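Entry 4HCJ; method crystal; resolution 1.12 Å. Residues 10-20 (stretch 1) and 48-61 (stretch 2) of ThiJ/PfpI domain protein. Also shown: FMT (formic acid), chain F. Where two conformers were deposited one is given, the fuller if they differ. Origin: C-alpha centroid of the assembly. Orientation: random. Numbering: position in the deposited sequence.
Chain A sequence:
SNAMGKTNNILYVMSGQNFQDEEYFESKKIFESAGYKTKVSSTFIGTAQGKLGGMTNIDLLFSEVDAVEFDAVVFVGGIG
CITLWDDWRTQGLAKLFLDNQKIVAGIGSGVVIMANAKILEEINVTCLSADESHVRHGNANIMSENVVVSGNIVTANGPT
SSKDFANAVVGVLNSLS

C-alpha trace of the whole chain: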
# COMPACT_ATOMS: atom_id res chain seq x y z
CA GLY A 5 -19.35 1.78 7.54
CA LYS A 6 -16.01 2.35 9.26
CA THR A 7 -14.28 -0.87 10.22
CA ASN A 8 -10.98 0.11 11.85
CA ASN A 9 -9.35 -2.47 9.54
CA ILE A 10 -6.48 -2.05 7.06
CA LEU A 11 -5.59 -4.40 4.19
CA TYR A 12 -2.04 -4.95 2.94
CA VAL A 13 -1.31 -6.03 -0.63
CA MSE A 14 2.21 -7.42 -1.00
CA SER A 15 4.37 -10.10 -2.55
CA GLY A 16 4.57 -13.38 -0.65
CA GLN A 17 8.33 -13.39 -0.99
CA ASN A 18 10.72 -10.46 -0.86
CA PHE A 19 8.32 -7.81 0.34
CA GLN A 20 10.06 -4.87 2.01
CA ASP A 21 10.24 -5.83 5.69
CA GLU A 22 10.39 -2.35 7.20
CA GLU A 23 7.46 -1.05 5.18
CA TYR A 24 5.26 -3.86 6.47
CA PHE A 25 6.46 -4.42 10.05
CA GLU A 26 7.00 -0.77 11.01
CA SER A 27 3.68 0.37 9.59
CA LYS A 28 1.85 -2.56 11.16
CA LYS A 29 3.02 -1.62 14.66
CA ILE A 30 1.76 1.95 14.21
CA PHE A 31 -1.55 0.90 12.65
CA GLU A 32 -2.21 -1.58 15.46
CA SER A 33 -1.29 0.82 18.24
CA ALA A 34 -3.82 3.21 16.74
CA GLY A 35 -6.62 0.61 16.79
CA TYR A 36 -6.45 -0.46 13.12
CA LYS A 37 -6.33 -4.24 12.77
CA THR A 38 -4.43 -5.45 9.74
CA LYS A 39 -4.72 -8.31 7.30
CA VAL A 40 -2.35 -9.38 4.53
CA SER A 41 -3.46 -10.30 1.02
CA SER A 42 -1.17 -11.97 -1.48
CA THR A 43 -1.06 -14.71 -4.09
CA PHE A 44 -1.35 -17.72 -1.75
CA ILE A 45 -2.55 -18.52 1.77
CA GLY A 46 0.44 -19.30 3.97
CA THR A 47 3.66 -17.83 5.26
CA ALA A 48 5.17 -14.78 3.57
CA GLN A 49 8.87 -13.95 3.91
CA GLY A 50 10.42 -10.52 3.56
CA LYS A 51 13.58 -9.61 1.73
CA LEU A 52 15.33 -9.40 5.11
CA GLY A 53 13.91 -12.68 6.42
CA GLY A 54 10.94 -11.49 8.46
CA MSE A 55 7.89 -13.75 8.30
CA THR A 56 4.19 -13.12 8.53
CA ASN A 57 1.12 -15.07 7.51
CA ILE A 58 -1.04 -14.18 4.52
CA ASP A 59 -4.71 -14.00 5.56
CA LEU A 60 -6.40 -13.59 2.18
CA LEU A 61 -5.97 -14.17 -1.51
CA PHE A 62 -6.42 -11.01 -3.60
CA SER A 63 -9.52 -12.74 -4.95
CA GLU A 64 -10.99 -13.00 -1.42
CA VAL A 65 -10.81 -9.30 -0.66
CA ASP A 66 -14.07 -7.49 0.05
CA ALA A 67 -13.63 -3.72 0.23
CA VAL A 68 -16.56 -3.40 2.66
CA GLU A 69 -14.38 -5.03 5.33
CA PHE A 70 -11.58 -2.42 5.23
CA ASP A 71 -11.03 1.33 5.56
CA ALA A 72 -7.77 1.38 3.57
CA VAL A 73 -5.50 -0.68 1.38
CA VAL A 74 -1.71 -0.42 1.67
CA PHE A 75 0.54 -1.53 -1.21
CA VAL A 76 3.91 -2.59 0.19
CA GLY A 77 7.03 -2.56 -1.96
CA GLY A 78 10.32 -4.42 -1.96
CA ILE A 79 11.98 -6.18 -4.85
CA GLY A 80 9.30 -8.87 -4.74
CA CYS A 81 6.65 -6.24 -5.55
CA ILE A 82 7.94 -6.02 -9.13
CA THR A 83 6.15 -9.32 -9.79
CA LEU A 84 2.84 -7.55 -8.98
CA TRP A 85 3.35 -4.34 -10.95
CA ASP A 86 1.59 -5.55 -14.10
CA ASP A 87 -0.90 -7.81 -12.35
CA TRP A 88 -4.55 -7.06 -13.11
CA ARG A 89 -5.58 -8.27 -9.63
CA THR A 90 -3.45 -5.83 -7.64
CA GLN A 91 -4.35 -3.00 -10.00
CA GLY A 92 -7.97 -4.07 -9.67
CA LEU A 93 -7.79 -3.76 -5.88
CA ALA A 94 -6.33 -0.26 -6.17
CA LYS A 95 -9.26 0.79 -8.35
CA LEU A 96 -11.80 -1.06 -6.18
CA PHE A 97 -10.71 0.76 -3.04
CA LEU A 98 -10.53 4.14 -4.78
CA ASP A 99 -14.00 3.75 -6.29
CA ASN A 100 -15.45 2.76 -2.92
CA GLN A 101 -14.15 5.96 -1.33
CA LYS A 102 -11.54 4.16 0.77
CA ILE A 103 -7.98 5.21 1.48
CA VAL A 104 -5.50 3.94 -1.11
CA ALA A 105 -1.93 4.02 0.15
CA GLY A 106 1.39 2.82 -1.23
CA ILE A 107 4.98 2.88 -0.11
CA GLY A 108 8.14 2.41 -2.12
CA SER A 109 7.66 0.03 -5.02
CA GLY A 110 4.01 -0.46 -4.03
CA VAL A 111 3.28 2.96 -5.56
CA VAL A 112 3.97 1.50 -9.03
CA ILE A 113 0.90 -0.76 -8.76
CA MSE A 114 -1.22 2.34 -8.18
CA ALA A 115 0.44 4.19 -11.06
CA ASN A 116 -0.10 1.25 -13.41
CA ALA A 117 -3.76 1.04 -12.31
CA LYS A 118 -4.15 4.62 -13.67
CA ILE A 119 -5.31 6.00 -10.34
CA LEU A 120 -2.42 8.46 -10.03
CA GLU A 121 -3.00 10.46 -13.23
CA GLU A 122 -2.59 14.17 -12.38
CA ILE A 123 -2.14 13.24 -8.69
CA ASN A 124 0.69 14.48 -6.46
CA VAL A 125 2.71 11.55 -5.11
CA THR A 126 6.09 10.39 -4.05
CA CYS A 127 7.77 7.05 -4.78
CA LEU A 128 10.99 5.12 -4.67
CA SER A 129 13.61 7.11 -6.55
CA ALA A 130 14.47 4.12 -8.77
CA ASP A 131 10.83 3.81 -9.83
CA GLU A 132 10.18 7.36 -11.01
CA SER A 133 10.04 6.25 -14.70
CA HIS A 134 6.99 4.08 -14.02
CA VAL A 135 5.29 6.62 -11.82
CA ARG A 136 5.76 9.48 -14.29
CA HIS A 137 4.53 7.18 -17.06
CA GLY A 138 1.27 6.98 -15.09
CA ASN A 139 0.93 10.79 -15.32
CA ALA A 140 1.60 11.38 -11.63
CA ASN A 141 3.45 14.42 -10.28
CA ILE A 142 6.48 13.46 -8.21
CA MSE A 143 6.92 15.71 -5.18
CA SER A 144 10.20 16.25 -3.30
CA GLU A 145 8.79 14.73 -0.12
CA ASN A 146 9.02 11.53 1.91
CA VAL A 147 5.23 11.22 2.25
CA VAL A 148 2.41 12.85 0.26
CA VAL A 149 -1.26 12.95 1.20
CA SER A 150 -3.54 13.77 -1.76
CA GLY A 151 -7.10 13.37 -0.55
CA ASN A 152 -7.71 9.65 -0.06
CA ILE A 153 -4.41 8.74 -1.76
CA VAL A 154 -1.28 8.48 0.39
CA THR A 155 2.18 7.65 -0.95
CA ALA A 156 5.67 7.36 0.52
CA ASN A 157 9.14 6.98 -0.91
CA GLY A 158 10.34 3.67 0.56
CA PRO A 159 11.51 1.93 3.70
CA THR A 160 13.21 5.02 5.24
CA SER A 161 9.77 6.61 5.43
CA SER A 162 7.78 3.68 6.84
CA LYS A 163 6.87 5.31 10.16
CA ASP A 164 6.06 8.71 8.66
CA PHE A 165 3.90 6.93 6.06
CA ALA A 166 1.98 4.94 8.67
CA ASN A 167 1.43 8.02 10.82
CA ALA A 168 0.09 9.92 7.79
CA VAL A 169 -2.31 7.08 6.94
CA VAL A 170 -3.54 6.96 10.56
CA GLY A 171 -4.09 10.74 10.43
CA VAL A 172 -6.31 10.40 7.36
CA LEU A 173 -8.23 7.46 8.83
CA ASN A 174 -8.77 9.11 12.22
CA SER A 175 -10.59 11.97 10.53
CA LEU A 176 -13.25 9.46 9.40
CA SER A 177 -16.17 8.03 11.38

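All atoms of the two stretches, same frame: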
# COMPACT_ATOMS: atom_id res chain seq x y z
N ILE A 10 -7.34 -2.41 8.18
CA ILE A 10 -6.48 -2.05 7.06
C ILE A 10 -6.01 -3.32 6.35
O ILE A 10 -5.61 -4.28 7.00
CB ILE A 10 -5.27 -1.23 7.54
CG1 ILE A 10 -5.73 0.13 8.09
CG2 ILE A 10 -4.23 -1.05 6.41
CD1 ILE A 10 -4.61 0.92 8.74
N LEU A 11 -6.07 -3.31 5.03
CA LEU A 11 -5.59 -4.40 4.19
C LEU A 11 -4.22 -4.09 3.60
O LEU A 11 -4.05 -3.01 3.01
CB LEU A 11 -6.54 -4.61 3.02
CG LEU A 11 -6.12 -5.68 2.01
CD1 LEU A 11 -6.16 -7.08 2.63
CD2 LEU A 11 -6.99 -5.61 0.77
N TYR A 12 -3.27 -5.01 3.72
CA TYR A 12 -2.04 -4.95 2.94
C TYR A 12 -2.17 -5.77 1.66
O TYR A 12 -2.79 -6.84 1.65
CB TYR A 12 -0.88 -5.51 3.74
CG TYR A 12 -0.41 -4.69 4.91
CD1 TYR A 12 0.42 -3.60 4.71
CD2 TYR A 12 -0.77 -5.02 6.21
CE1 TYR A 12 0.90 -2.85 5.77
CE2 TYR A 12 -0.28 -4.29 7.29
CZ TYR A 12 0.55 -3.21 7.06
OH TYR A 12 1.04 -2.52 8.15
N VAL A 13 -1.55 -5.28 0.60
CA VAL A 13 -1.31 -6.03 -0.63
C VAL A 13 0.20 -6.10 -0.80
O VAL A 13 0.86 -5.06 -0.84
CB VAL A 13 -1.95 -5.32 -1.85
CG1 VAL A 13 -1.44 -5.91 -3.16
CG2 VAL A 13 -3.47 -5.39 -1.76
N MSE A 14 0.77 -7.31 -0.87
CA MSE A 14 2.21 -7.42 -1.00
C MSE A 14 2.60 -8.77 -1.56
O MSE A 14 1.79 -9.71 -1.59
CB MSE A 14 2.91 -7.15 0.35
CG MSE A 14 2.73 -8.23 1.39
SE MSE A 14 3.04 -7.38 3.14
CE MSE A 14 3.52 -8.94 4.16
N SER A 15 3.83 -8.85 -2.04
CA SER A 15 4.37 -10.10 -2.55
C SER A 15 4.66 -11.07 -1.41
O SER A 15 5.16 -10.67 -0.35
CB SER A 15 5.64 -9.82 -3.38
OG SER A 15 6.64 -9.18 -2.60
N GLY A 16 4.37 -12.34 -1.65
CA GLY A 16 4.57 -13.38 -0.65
C GLY A 16 6.03 -13.64 -0.35
O GLY A 16 6.37 -14.14 0.72
N GLN A 17 6.91 -13.34 -1.28
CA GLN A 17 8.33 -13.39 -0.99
C GLN A 17 8.97 -12.09 -1.40
O GLN A 17 8.60 -11.48 -2.41
CB GLN A 17 9.01 -14.56 -1.70
CG GLN A 17 8.22 -15.87 -1.65
CD GLN A 17 8.11 -16.54 -0.26
OE1 GLN A 17 8.72 -16.10 0.70
NE2 GLN A 17 7.30 -17.57 -0.18
N ASN A 18 9.93 -11.65 -0.59
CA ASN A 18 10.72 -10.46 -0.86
C ASN A 18 9.95 -9.16 -0.83
O ASN A 18 10.33 -8.19 -1.49
CB ASN A 18 11.53 -10.61 -2.14
CG ASN A 18 12.55 -11.70 -2.02
OD1 ASN A 18 13.10 -11.93 -0.94
ND2 ASN A 18 12.77 -12.44 -3.09
N PHE A 19 8.89 -9.10 -0.01
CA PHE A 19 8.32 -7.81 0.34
C PHE A 19 9.32 -7.03 1.22
O PHE A 19 10.22 -7.60 1.84
CB PHE A 19 6.96 -7.97 1.03
CG PHE A 19 7.02 -8.60 2.41
CD1 PHE A 19 7.24 -7.82 3.54
CD2 PHE A 19 6.87 -9.97 2.57
CE1 PHE A 19 7.29 -8.39 4.81
CE2 PHE A 19 6.92 -10.55 3.84
CZ PHE A 19 7.14 -9.77 4.96
N GLN A 20 9.15 -5.72 1.26
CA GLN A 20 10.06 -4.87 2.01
C GLN A 20 9.73 -4.92 3.50
O GLN A 20 8.71 -4.35 3.93
CB GLN A 20 10.01 -3.43 1.48
CG GLN A 20 11.14 -2.56 2.00
CD GLN A 20 12.47 -2.94 1.40
OE1 GLN A 20 12.60 -3.02 0.18
NE2 GLN A 20 13.45 -3.23 2.26
N ALA A 48 4.39 -15.71 4.38
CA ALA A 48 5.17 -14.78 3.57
C ALA A 48 6.53 -14.54 4.20
O ALA A 48 6.68 -14.61 5.43
CB ALA A 48 4.43 -13.47 3.44
N GLN A 49 7.54 -14.24 3.38
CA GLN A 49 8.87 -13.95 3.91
C GLN A 49 9.44 -12.71 3.24
O GLN A 49 9.47 -12.61 2.01
CB GLN A 49 9.82 -15.13 3.72
CG GLN A 49 11.20 -14.88 4.27
CD GLN A 49 12.11 -16.07 4.06
OE1 GLN A 49 11.92 -17.12 4.68
NE2 GLN A 49 13.09 -15.93 3.18
N GLY A 50 9.89 -11.77 4.06
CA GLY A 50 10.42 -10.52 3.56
C GLY A 50 11.80 -10.68 2.98
O GLY A 50 12.49 -11.67 3.22
N LYS A 51 12.22 -9.67 2.22
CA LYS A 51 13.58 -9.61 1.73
C LYS A 51 14.62 -9.86 2.82
O LYS A 51 15.61 -10.54 2.58
CB LYS A 51 13.84 -8.23 1.11
CG LYS A 51 15.30 -8.07 0.70
CD LYS A 51 15.67 -6.70 0.22
CE LYS A 51 17.19 -6.56 0.07
NZ LYS A 51 17.56 -5.25 -0.54
N LEU A 52 14.37 -9.33 4.01
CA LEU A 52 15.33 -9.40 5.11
C LEU A 52 15.05 -10.56 6.07
O LEU A 52 15.68 -10.64 7.12
CB LEU A 52 15.40 -8.08 5.87
CG LEU A 52 15.72 -6.87 4.99
CD1 LEU A 52 15.65 -5.58 5.81
CD2 LEU A 52 17.07 -7.03 4.29
N GLY A 53 14.16 -11.46 5.68
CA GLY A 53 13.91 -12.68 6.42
C GLY A 53 12.74 -12.67 7.38
O GLY A 53 12.42 -13.70 7.98
N GLY A 54 12.07 -11.53 7.54
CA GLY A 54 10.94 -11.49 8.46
C GLY A 54 9.68 -12.16 7.92
O GLY A 54 9.27 -11.92 6.79
N MSE A 55 9.04 -12.98 8.74
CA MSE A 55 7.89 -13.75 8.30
C MSE A 55 6.58 -13.19 8.82
O MSE A 55 6.53 -12.56 9.89
CB MSE A 55 8.05 -15.21 8.70
CG MSE A 55 9.02 -15.96 7.78
SE MSE A 55 9.44 -17.74 8.37
CE MSE A 55 10.52 -17.20 9.89
N THR A 56 5.53 -13.43 8.06
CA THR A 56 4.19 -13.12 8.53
C THR A 56 3.21 -13.99 7.75
O THR A 56 3.50 -14.44 6.65
CB THR A 56 3.87 -11.60 8.37
OG1 THR A 56 2.74 -11.29 9.18
CG2 THR A 56 3.59 -11.23 6.91
N ASN A 57 2.05 -14.28 8.30
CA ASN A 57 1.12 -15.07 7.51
C ASN A 57 0.19 -14.21 6.65
O ASN A 57 -0.19 -13.10 7.01
CB ASN A 57 0.34 -16.09 8.35
CG ASN A 57 1.20 -17.29 8.82
OD1 ASN A 57 2.27 -17.59 8.26
ND2 ASN A 57 0.72 -17.97 9.84
N ILE A 58 -0.13 -14.76 5.49
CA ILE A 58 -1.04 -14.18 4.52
C ILE A 58 -2.44 -14.66 4.88
O ILE A 58 -2.71 -15.87 4.90
CB ILE A 58 -0.68 -14.59 3.09
CG1 ILE A 58 0.72 -14.11 2.73
CG2 ILE A 58 -1.73 -14.08 2.13
CD1 ILE A 58 1.40 -14.97 1.67
N ASP A 59 -3.34 -13.71 5.15
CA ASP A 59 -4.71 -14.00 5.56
C ASP A 59 -5.65 -14.31 4.40
O ASP A 59 -6.60 -15.10 4.57
CB ASP A 59 -5.27 -12.83 6.35
CG ASP A 59 -4.43 -12.49 7.55
OD1 ASP A 59 -4.46 -13.28 8.51
OD2 ASP A 59 -3.73 -11.46 7.54
N LEU A 60 -5.44 -13.63 3.27
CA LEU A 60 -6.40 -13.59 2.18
C LEU A 60 -5.70 -13.68 0.84
O LEU A 60 -4.62 -13.11 0.66
CB LEU A 60 -7.12 -12.21 2.19
CG LEU A 60 -8.05 -11.95 3.37
CD1 LEU A 60 -8.35 -10.47 3.51
CD2 LEU A 60 -9.35 -12.72 3.23
N LEU A 61 -6.34 -14.34 -0.11
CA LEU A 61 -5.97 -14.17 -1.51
C LEU A 61 -6.49 -12.82 -1.98
O LEU A 61 -7.50 -12.33 -1.47
CB LEU A 61 -6.62 -15.24 -2.37
CG LEU A 61 -6.28 -16.68 -1.99
CD1 LEU A 61 -7.15 -17.63 -2.78
CD2 LEU A 61 -4.81 -16.96 -2.25
C FMT F . -1.12 -11.13 8.85
O1 FMT F . -2.03 -10.44 9.35
O2 FMT F . -0.27 -11.86 9.43
O HOH W 1 16.30 -11.76 0.25
O HOH W 2 16.10 -3.46 0.83

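Backbone hydrogen bonding fixes the register of the two stretches. The amide N of Gln 49 donates to Gly 16 O at 2.9 Å (N-H...O angle 158°), and Asn 18 N donates to Gln 49 O at 2.8 Å (145°). Gln 49 thus bonds through both its N and its O to the residues flanking Gln 17, the pattern of a parallel bridge, with the CA atoms of Gln 17 and Gln 49 5.0 Å apart. A CA-H...O contact, Gln 17 CA to Gln 49 O at 3.3 Å, supports the same pairing. The chain then turns a corner at Asn 18, whose phi/psi of 66/31 is left-handed, yet contact continues: Lys 51 N donates to Phe 19 O at 2.9 Å and a nearly straight 170°.

The side chains of Gln 17 and Gln 49 lie on the same face of this pairing. Gln 17, with chi1 and chi2 both m, folds back so that its OE1 lies 3.4 Å from Gln 49 CB. Gln 49 is extended instead, with chi1 and chi2 both t.

Phe 19 is the central side chain of the contact. Its CA-to-CB bond points sideways, but chi1 of 68° (p) and chi2 of 87° bring the ring against stretch 2. Gly 50 CA sits 3.6 Å from the ring centroid and 15° off the normal, a CH-pi contact over the face. Glycine permits this closeness: an ideal CB on Gly 50 would come within 3.3 Å of Phe 19 CZ. Ala 48 CB adds an apolar contact, 3.9 Å from Phe 19 CE2. Behind the ring's partner, a type I turn from Gly 50 to Gly 53 is closed by Gly 53 N donating to Gly 50 O at 3.0 Å; Gly 53, at phi/psi 97/-4, adopts a conformation suited to glycine.

Selenomethionine 14 (Met 14) also starts sideways. With chi1 p and both chi2 and chi3 t, its CE reaches Thr 56 CG2 at 3.6 Å. Farther along, the strands are no longer paired, and the CA atoms of Leu 11 and Leu 60 are 9.4 Å apart. Their side chains span the gap: Leu 11 (t, p) and Leu 60 (m, t) meet CD1 to CD1 at 4.1 Å.

Lys 51 is all-trans, its end leading away from stretch 1, but water 2 reconnects it by accepting from Lys 51 NZ at 2.7 Å and from Gln 20 NE2 at 3.0 Å.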